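Local coordinates for vacuolar protein sorting-associated protein IST1 (Saccharomyces cerevisiae, PDB 3GGY) that acts late in sorting cargo into the intralumenal vesicles of multivesicular bodies, regulating recruitment of the ATPase VPS4 to ESCRT-III and restraining VPS4 oligomerization and ATPase activity, at residues Ile109-Tyr114 against Phe140-Ile145; Ile87-Glu93 against Trp134-Val138; Val57-Ile61 against Leu168-Leu173. One frame throughout, in Å; residues are numbered along the deposited sequence.

Overall arrangement
The N-terminal domain of Ist1 is all-helical and elongated, built on a hairpin of two long helices, 8-46 and 50-82. Following the chain, Val57-Ile61 on the second of these comes first, and its partner Leu168-Leu173 arrives more than a hundred residues later; interaction 3 thus closes the widest loop, with the other two nested inside. Ile87-Glu93 then pairs with Trp134-Val138 in interaction 2, while Ile109-Tyr114 meets Phe140-Ile145 in interaction 1, so these two cross along the chain. They touch through the Arg110-Glu93 salt bridge, tying helix 93-99 to helix 105-115, whereas interaction 3 lies about 31 Å from interaction 1 between centres.

Interaction 1: Ile109-Tyr114 against Phe140-Ile145; sequences IRSLIY and FVNGVI
Both segments are helical throughout and cross at -68°, their axes approaching to 9.1 Å; the backbones come nearest at Tyr114 and Ile145, with CA atoms 5.4 Å apart. Ile113 (chi1 m, chi2 t) points across as a knob into a hole formed by Phe140, Val141, Val144 and Ile145: its CG2 lies 3.9 Å from both Val144 CG1 and Ile145 CG1, and its CD1 3.9 Å from Phe140 CE2. This single knob-into-hole contact joins helices 105-115 and 138-147 in the helical ESCRT-III-like domain, with the other side of helix 105-115 turned by Leu112 toward the long helix 50-82. Val144 (t) presses close to the facing backbone, its CG1 3.3 Å from Arg110 O. The Phe140 ring (chi1 t) reaches Ile109 by its edge, CZ to CG2 4.0 Å. Arg110 extends (m, t, t, chi4 -83°) so that one guanidinium face meets the Phe140 edge, CZ to CE1 3.6 Å; NH2 forms a salt bridge with Glu93, while a water links NH1 (3.0 Å) to Phe140 O (2.9 Å).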
loop_
_atom_site.group_PDB
_atom_site.type_symbol
_atom_site.label_atom_id
_atom_site.label_comp_id
_atom_site.label_asym_id
_atom_site.label_seq_id
_atom_site.Cartn_x
_atom_site.Cartn_y
_atom_site.Cartn_z
ATOM N N ILE A 109 -2.275 3.283 13.099
ATOM C CA ILE A 109 -3.397 4.164 12.799
ATOM C C ILE A 109 -2.983 5.325 11.895
ATOM O O ILE A 109 -3.717 5.698 10.980
ATOM C CB ILE A 109 -4.040 4.714 14.091
ATOM C CG1 ILE A 109 -5.348 5.428 13.756
ATOM C CG2 ILE A 109 -3.074 5.649 14.800
ATOM C CD1 ILE A 109 -6.425 4.497 13.200
ATOM N N ARG A 110 -1.804 5.893 12.140
ATOM C CA ARG A 110 -1.328 6.994 11.312
ATOM C C ARG A 110 -1.108 6.541 9.871
ATOM O O ARG A 110 -1.464 7.251 8.935
ATOM C CB ARG A 110 -0.026 7.562 11.876
ATOM C CG ARG A 110 -0.223 8.355 13.156
ATOM C CD ARG A 110 1.105 8.803 13.734
ATOM N NE ARG A 110 0.888 9.535 14.977
ATOM C CZ ARG A 110 0.582 10.825 15.041
ATOM N NH1 ARG A 110 0.473 11.544 13.933
ATOM N NH2 ARG A 110 0.341 11.388 16.219
ATOM N N SER A 111 -0.535 5.352 9.694
ATOM C CA SER A 111 -0.279 4.847 8.354
ATOM C C SER A 111 -1.561 4.600 7.567
ATOM O O SER A 111 -1.629 4.886 6.372
ATOM C CB SER A 111 0.549 3.558 8.419
ATOM O OG SER A 111 1.842 3.821 8.957
ATOM N N LEU A 112 -2.578 4.067 8.233
ATOM C CA LEU A 112 -3.844 3.786 7.565
ATOM C C LEU A 112 -4.557 5.064 7.149
ATOM O O LEU A 112 -5.138 5.137 6.068
ATOM C CB LEU A 112 -4.727 2.944 8.483
ATOM C CG LEU A 112 -4.215 1.507 8.604
ATOM C CD1 LEU A 112 -4.906 0.804 9.767
ATOM C CD2 LEU A 112 -4.465 0.762 7.299
ATOM N N ILE A 113 -4.500 6.081 7.998
ATOM C CA ILE A 113 -5.138 7.349 7.669
ATOM C C ILE A 113 -4.391 8.024 6.517
ATOM O O ILE A 113 -5.007 8.561 5.593
ATOM C CB ILE A 113 -5.174 8.267 8.909
ATOM C CG1 ILE A 113 -6.174 7.690 9.915
ATOM C CG2 ILE A 113 -5.561 9.691 8.515
ATOM C CD1 ILE A 113 -6.190 8.403 11.261
ATOM N N TYR A 114 -3.062 7.985 6.567
ATOM C CA TYR A 114 -2.245 8.573 5.516
ATOM C C TYR A 114 -2.498 7.888 4.180
ATOM O O TYR A 114 -2.459 8.524 3.124
ATOM C CB TYR A 114 -0.755 8.440 5.860
ATOM C CG TYR A 114 0.139 9.089 4.836
ATOM C CD1 TYR A 114 0.326 10.468 4.827
ATOM C CD2 TYR A 114 0.744 8.339 3.829
ATOM C CE1 TYR A 114 1.085 11.089 3.840
ATOM C CE2 TYR A 114 1.508 8.952 2.837
ATOM C CZ TYR A 114 1.672 10.327 2.849
ATOM O OH TYR A 114 2.417 10.943 1.871
ATOM N N PHE A 140 -5.291 15.877 15.038
ATOM C CA PHE A 140 -4.540 14.640 14.872
ATOM C C PHE A 140 -4.582 14.158 13.426
ATOM O O PHE A 140 -3.540 13.923 12.812
ATOM C CB PHE A 140 -5.107 13.564 15.806
ATOM C CG PHE A 140 -4.693 12.167 15.444
ATOM C CD1 PHE A 140 -3.356 11.794 15.466
ATOM C CD2 PHE A 140 -5.649 11.227 15.060
ATOM C CE1 PHE A 140 -2.965 10.503 15.102
ATOM C CE2 PHE A 140 -5.269 9.935 14.696
ATOM C CZ PHE A 140 -3.929 9.574 14.718
ATOM N N VAL A 141 -5.783 14.018 12.873
ATOM C CA VAL A 141 -5.903 13.546 11.499
ATOM C C VAL A 141 -5.298 14.500 10.469
ATOM O O VAL A 141 -4.711 14.054 9.488
ATOM C CB VAL A 141 -7.374 13.216 11.142
ATOM C CG1 VAL A 141 -7.878 12.105 12.040
ATOM C CG2 VAL A 141 -8.249 14.432 11.294
ATOM N N ASN A 142 -5.421 15.809 10.683
ATOM C CA ASN A 142 -4.838 16.756 9.741
ATOM C C ASN A 142 -3.315 16.702 9.799
ATOM O O ASN A 142 -2.634 16.887 8.785
ATOM C CB ASN A 142 -5.321 18.181 10.029
ATOM C CG ASN A 142 -6.787 18.375 9.696
ATOM O OD1 ASN A 142 -7.348 17.644 8.884
ATOM N ND2 ASN A 142 -7.411 19.375 10.309
ATOM N N GLY A 143 -2.780 16.442 10.989
ATOM C CA GLY A 143 -1.338 16.350 11.136
ATOM C C GLY A 143 -0.811 15.194 10.308
ATOM O O GLY A 143 0.261 15.276 9.706
ATOM N N VAL A 144 -1.577 14.111 10.268
ATOM C CA VAL A 144 -1.189 12.931 9.503
ATOM C C VAL A 144 -1.270 13.175 7.997
ATOM O O VAL A 144 -0.318 12.926 7.261
ATOM C CB VAL A 144 -2.098 11.729 9.837
ATOM C CG1 VAL A 144 -1.807 10.581 8.878
ATOM C CG2 VAL A 144 -1.868 11.288 11.275
ATOM N N ILE A 145 -2.407 13.682 7.540
ATOM C CA ILE A 145 -2.598 13.902 6.116
ATOM C C ILE A 145 -1.785 15.057 5.527
ATOM O O ILE A 145 -1.093 14.889 4.522
ATOM C CB ILE A 145 -4.094 14.106 5.820
ATOM C CG1 ILE A 145 -4.867 12.865 6.277
ATOM C CG2 ILE A 145 -4.313 14.338 4.331
ATOM C CD1 ILE A 145 -6.386 13.026 6.278
HETATM O O HOH W 1 -0.860 14.245 13.754
#

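Interaction 2: Ile87-Glu93 against Trp134-Val138; sequences INDISTE and WKINV
A partly buried contact between an interhelical loop and the C-terminal end of helix 125-135 centres on a type I beta turn, Ile87-Ile90, in the connection between helices 84-87 and 93-99 of this all-helical domain; Lys135 NZ bonds to Asn88 O within it. The turn is closed by Ile90 N to Ile87 O at 3.0 Å. Lys135 (t, p, t, t) lays its chain along it, CE 3.0 Å from Ile90 O, and NZ donates to Asn88 O at 2.6 Å and weakly to Asn88 OD1 at 3.5 Å, with a water also joining NZ and OD1. The backbones are nearest at Ser91 and Ile136, CA to CA 4.7 Å, where two CA-H...O contacts form, one in each direction between the segments: Ser91 CA to Lys135 O and Ile136 CA to Ser91 O, both 3.5 Å. Ile136 (m, t), just past the helix, sets CG2 3.5 Å from Glu93 N. Thr92 and Asn137 N-cap the two following helices, and a water bridges Glu93 N (2.8 Å) to Asn137 ND2 (2.6 Å).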
loop_
_atom_site.group_PDB
_atom_site.type_symbol
_atom_site.label_atom_id
_atom_site.label_comp_id
_atom_site.label_asym_id
_atom_site.label_seq_id
_atom_site.Cartn_x
_atom_site.Cartn_y
_atom_site.Cartn_z
ATOM N N ILE A 87 -7.575 0.903 22.224
ATOM C CA ILE A 87 -7.779 2.136 21.472
ATOM C C ILE A 87 -8.974 2.891 22.036
ATOM O O ILE A 87 -9.055 4.120 21.952
ATOM C CB ILE A 87 -8.038 1.833 19.980
ATOM C CG1 ILE A 87 -6.825 1.117 19.387
ATOM C CG2 ILE A 87 -8.341 3.122 19.227
ATOM C CD1 ILE A 87 -7.032 0.623 17.979
ATOM N N ASN A 88 -9.899 2.145 22.622
ATOM C CA ASN A 88 -11.094 2.739 23.196
ATOM C C ASN A 88 -10.749 3.684 24.344
ATOM O O ASN A 88 -11.535 4.564 24.685
ATOM C CB ASN A 88 -12.036 1.639 23.688
ATOM C CG ASN A 88 -13.330 2.188 24.238
ATOM O OD1 ASN A 88 -14.034 2.943 23.563
ATOM N ND2 ASN A 88 -13.657 1.811 25.468
ATOM N N ASP A 89 -9.567 3.507 24.929
ATOM C CA ASP A 89 -9.135 4.349 26.041
ATOM C C ASP A 89 -8.201 5.477 25.609
ATOM O O ASP A 89 -7.492 6.050 26.437
ATOM C CB ASP A 89 -8.439 3.501 27.109
ATOM C CG ASP A 89 -9.343 2.425 27.679
ATOM O OD1 ASP A 89 -10.512 2.733 27.991
ATOM O OD2 ASP A 89 -8.882 1.275 27.824
ATOM N N ILE A 90 -8.201 5.794 24.317
ATOM C CA ILE A 90 -7.352 6.861 23.791
ATOM C C ILE A 90 -8.214 8.054 23.392
ATOM O O ILE A 90 -9.078 7.942 22.520
ATOM C CB ILE A 90 -6.555 6.384 22.560
ATOM C CG1 ILE A 90 -5.772 5.117 22.908
ATOM C CG2 ILE A 90 -5.587 7.473 22.114
ATOM C CD1 ILE A 90 -5.076 4.479 21.723
ATOM N N SER A 91 -7.980 9.197 24.032
ATOM C CA SER A 91 -8.756 10.396 23.743
ATOM C C SER A 91 -7.902 11.571 23.274
ATOM O O SER A 91 -8.431 12.574 22.794
ATOM C CB SER A 91 -9.559 10.808 24.982
ATOM O OG SER A 91 -8.703 11.040 26.090
ATOM N N THR A 92 -6.588 11.449 23.417
ATOM C CA THR A 92 -5.682 12.513 22.995
ATOM C C THR A 92 -4.468 11.981 22.251
ATOM O O THR A 92 -4.055 10.832 22.432
ATOM C CB THR A 92 -5.158 13.336 24.193
ATOM O OG1 THR A 92 -4.242 12.541 24.957
ATOM C CG2 THR A 92 -6.307 13.781 25.080
ATOM N N GLU A 93 -3.893 12.842 21.420
ATOM C CA GLU A 93 -2.722 12.489 20.641
ATOM C C GLU A 93 -1.510 12.237 21.533
ATOM O O GLU A 93 -0.653 11.420 21.211
ATOM C CB GLU A 93 -2.425 13.602 19.632
ATOM C CG GLU A 93 -1.219 13.342 18.771
ATOM C CD GLU A 93 -1.174 14.222 17.539
ATOM O OE1 GLU A 93 -1.992 15.166 17.428
ATOM O OE2 GLU A 93 -0.310 13.967 16.678
ATOM N N TRP A 134 -13.021 11.782 15.623
ATOM C CA TRP A 134 -13.980 11.897 16.717
ATOM C C TRP A 134 -13.365 11.445 18.041
ATOM O O TRP A 134 -13.513 12.112 19.071
ATOM C CB TRP A 134 -15.217 11.037 16.432
ATOM C CG TRP A 134 -16.182 11.023 17.576
ATOM C CD1 TRP A 134 -17.116 11.978 17.876
ATOM C CD2 TRP A 134 -16.256 10.047 18.621
ATOM N NE1 TRP A 134 -17.761 11.657 19.046
ATOM C CE2 TRP A 134 -17.254 10.475 19.525
ATOM C CE3 TRP A 134 -15.575 8.851 18.884
ATOM C CZ2 TRP A 134 -17.587 9.751 20.677
ATOM C CZ3 TRP A 134 -15.905 8.129 20.029
ATOM C CH2 TRP A 134 -16.904 8.583 20.910
ATOM N N LYS A 135 -12.679 10.306 18.004
ATOM C CA LYS A 135 -12.056 9.721 19.188
ATOM C C LYS A 135 -10.958 10.596 19.778
ATOM O O LYS A 135 -10.907 10.814 20.988
ATOM C CB LYS A 135 -11.488 8.341 18.845
ATOM C CG LYS A 135 -11.014 7.548 20.044
ATOM C CD LYS A 135 -12.175 7.247 20.977
ATOM C CE LYS A 135 -11.718 6.464 22.197
ATOM N NZ LYS A 135 -12.853 6.161 23.109
ATOM N N ILE A 136 -10.067 11.082 18.920
ATOM C CA ILE A 136 -8.989 11.954 19.366
ATOM C C ILE A 136 -9.418 13.369 18.973
ATOM O O ILE A 136 -10.130 14.026 19.730
ATOM C CB ILE A 136 -7.648 11.552 18.714
ATOM C CG1 ILE A 136 -7.315 10.102 19.095
ATOM C CG2 ILE A 136 -6.527 12.471 19.195
ATOM C CD1 ILE A 136 -5.976 9.610 18.576
ATOM N N ASN A 137 -9.011 13.840 17.800
ATOM C CA ASN A 137 -9.427 15.166 17.348
ATOM C C ASN A 137 -9.050 15.420 15.894
ATOM O O ASN A 137 -8.285 14.660 15.294
ATOM C CB ASN A 137 -8.844 16.255 18.252
ATOM C CG ASN A 137 -7.347 16.155 18.384
ATOM O OD1 ASN A 137 -6.620 16.328 17.410
ATOM N ND2 ASN A 137 -6.876 15.865 19.590
ATOM N N VAL A 138 -9.605 16.482 15.321
ATOM C CA VAL A 138 -9.333 16.814 13.928
ATOM C C VAL A 138 -7.869 17.180 13.714
ATOM O O VAL A 138 -7.301 16.899 12.653
ATOM C CB VAL A 138 -10.225 17.982 13.446
ATOM C CG1 VAL A 138 -9.807 18.412 12.058
ATOM C CG2 VAL A 138 -11.690 17.551 13.439
HETATM O O HOH W 2 -15.393 5.400 23.397
HETATM O O HOH W 3 -7.996 15.153 21.981
HETATM O O HOH W 4 -4.096 16.394 18.487
HETATM O O HOH W 5 -4.917 15.471 21.236
#

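Interaction 3: Val57-Ile61 against Leu168-Leu173; sequences VETLI and LVDLYL
Tyr172, Ile61 and Val57 form the centre of the contact between two helical segments, 57-61 and 168-173, that cross almost perpendicularly at 96° with axes 9.9 Å apart; Val57 and Val169 have the nearest CA atoms, at 6.4 Å. The Tyr172 chi1 of -100° falls between rotamer wells and, with chi2 of 60°, presents the ring face to Ile61, whose CG1 makes a CH-pi contact 3.7 Å from the ring centroid, only 4° off the normal. Leu60 (t, p) meets the ring edge instead, CG to CE2 3.8 Å. Val57 (t) places CG1 3.5 Å from Tyr172 CB and 3.8 Å from Val169 CG1, while its CG2 touches Leu173 CD2 (m, t) at 3.6 Å. Ile61 (m, t) reaches Val169 CG2 through CD1 at 3.9 Å. Tyr172 OH hydrogen-bonds to Asp64 OD2, and a water lies 2.9 Å from both Tyr172 OH and Ile61 O. Tyr172 also touches Arg38 of helix 8-46, so helix 166-179 packs on both arms of the long helical hairpin characteristic of the ESCRT-III-like fold.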
loop_
_atom_site.group_PDB
_atom_site.type_symbol
_atom_site.label_atom_id
_atom_site.label_comp_id
_atom_site.label_asym_id
_atom_site.label_seq_id
_atom_site.Cartn_x
_atom_site.Cartn_y
_atom_site.Cartn_z
ATOM N N VAL A 57 6.776 -1.890 -18.139
ATOM C CA VAL A 57 7.556 -2.308 -16.983
ATOM C C VAL A 57 7.538 -1.216 -15.915
ATOM O O VAL A 57 7.430 -1.502 -14.723
ATOM C CB VAL A 57 9.007 -2.637 -17.393
ATOM C CG1 VAL A 57 9.891 -2.784 -16.167
ATOM C CG2 VAL A 57 9.008 -3.928 -18.198
ATOM N N GLU A 58 7.633 0.039 -16.335
ATOM C CA GLU A 58 7.600 1.132 -15.369
ATOM C C GLU A 58 6.302 1.071 -14.565
ATOM O O GLU A 58 6.304 1.269 -13.353
ATOM C CB GLU A 58 7.723 2.473 -16.092
ATOM C CG GLU A 58 9.022 2.594 -16.878
ATOM C CD GLU A 58 9.179 3.932 -17.566
ATOM O OE1 GLU A 58 8.281 4.308 -18.351
ATOM O OE2 GLU A 58 10.209 4.604 -17.326
ATOM N N THR A 59 5.199 0.781 -15.246
ATOM C CA THR A 59 3.898 0.687 -14.596
ATOM C C THR A 59 3.871 -0.523 -13.667
ATOM O O THR A 59 3.370 -0.449 -12.545
ATOM C CB THR A 59 2.779 0.550 -15.648
ATOM O OG1 THR A 59 2.789 1.698 -16.505
ATOM C CG2 THR A 59 1.418 0.440 -14.976
ATOM N N LEU A 60 4.420 -1.636 -14.139
ATOM C CA LEU A 60 4.467 -2.864 -13.348
ATOM C C LEU A 60 5.249 -2.656 -12.050
ATOM O O LEU A 60 4.872 -3.162 -10.991
ATOM C CB LEU A 60 5.115 -3.980 -14.177
ATOM C CG LEU A 60 5.400 -5.321 -13.495
ATOM C CD1 LEU A 60 4.121 -5.897 -12.899
ATOM C CD2 LEU A 60 5.995 -6.282 -14.518
ATOM N N ILE A 61 6.353 -1.918 -12.135
ATOM C CA ILE A 61 7.172 -1.640 -10.962
ATOM C C ILE A 61 6.332 -0.926 -9.916
ATOM O O ILE A 61 6.373 -1.271 -8.734
ATOM C CB ILE A 61 8.393 -0.779 -11.347
ATOM C CG1 ILE A 61 9.384 -1.651 -12.123
ATOM C CG2 ILE A 61 9.062 -0.196 -10.102
ATOM C CD1 ILE A 61 10.527 -0.887 -12.756
ATOM N N LEU A 168 16.701 -0.803 -12.577
ATOM C CA LEU A 168 15.603 -1.628 -12.080
ATOM C C LEU A 168 14.702 -2.078 -13.224
ATOM O O LEU A 168 14.192 -3.196 -13.214
ATOM C CB LEU A 168 14.783 -0.862 -11.038
ATOM C CG LEU A 168 13.627 -1.643 -10.403
ATOM C CD1 LEU A 168 14.149 -2.902 -9.741
ATOM C CD2 LEU A 168 12.919 -0.767 -9.390
ATOM N N VAL A 169 14.494 -1.203 -14.204
ATOM C CA VAL A 169 13.673 -1.562 -15.349
ATOM C C VAL A 169 14.374 -2.703 -16.084
ATOM O O VAL A 169 13.733 -3.681 -16.475
ATOM C CB VAL A 169 13.486 -0.373 -16.312
ATOM C CG1 VAL A 169 12.768 -0.825 -17.578
ATOM C CG2 VAL A 169 12.682 0.717 -15.627
ATOM N N ASP A 170 15.689 -2.582 -16.260
ATOM C CA ASP A 170 16.452 -3.625 -16.941
ATOM C C ASP A 170 16.363 -4.933 -16.172
ATOM O O ASP A 170 16.256 -6.006 -16.765
ATOM C CB ASP A 170 17.929 -3.237 -17.083
ATOM C CG ASP A 170 18.150 -2.143 -18.103
ATOM O OD1 ASP A 170 17.263 -1.938 -18.961
ATOM O OD2 ASP A 170 19.220 -1.496 -18.053
ATOM N N LEU A 171 16.407 -4.843 -14.846
ATOM C CA LEU A 171 16.326 -6.033 -14.018
ATOM C C LEU A 171 14.969 -6.703 -14.214
ATOM O O LEU A 171 14.889 -7.921 -14.345
ATOM C CB LEU A 171 16.529 -5.675 -12.541
ATOM C CG LEU A 171 16.475 -6.851 -11.564
ATOM C CD1 LEU A 171 17.566 -7.852 -11.913
ATOM C CD2 LEU A 171 16.657 -6.345 -10.136
ATOM N N TYR A 172 13.901 -5.908 -14.242
ATOM C CA TYR A 172 12.564 -6.464 -14.448
ATOM C C TYR A 172 12.454 -7.147 -15.813
ATOM O O TYR A 172 11.849 -8.216 -15.943
ATOM C CB TYR A 172 11.504 -5.362 -14.353
ATOM C CG TYR A 172 10.803 -5.300 -13.016
ATOM C CD1 TYR A 172 11.516 -5.062 -11.841
ATOM C CD2 TYR A 172 9.421 -5.487 -12.924
ATOM C CE1 TYR A 172 10.868 -5.014 -10.604
ATOM C CE2 TYR A 172 8.765 -5.439 -11.692
ATOM C CZ TYR A 172 9.494 -5.204 -10.542
ATOM O OH TYR A 172 8.852 -5.174 -9.326
ATOM N N LEU A 173 13.028 -6.523 -16.833
ATOM C CA LEU A 173 12.985 -7.094 -18.172
ATOM C C LEU A 173 13.686 -8.451 -18.181
ATOM O O LEU A 173 13.184 -9.413 -18.761
ATOM C CB LEU A 173 13.652 -6.146 -19.172
ATOM C CG LEU A 173 12.853 -4.873 -19.456
ATOM C CD1 LEU A 173 13.715 -3.854 -20.185
ATOM C CD2 LEU A 173 11.619 -5.230 -20.269
HETATM O O HOH W 6 8.764 -2.678 -7.814
#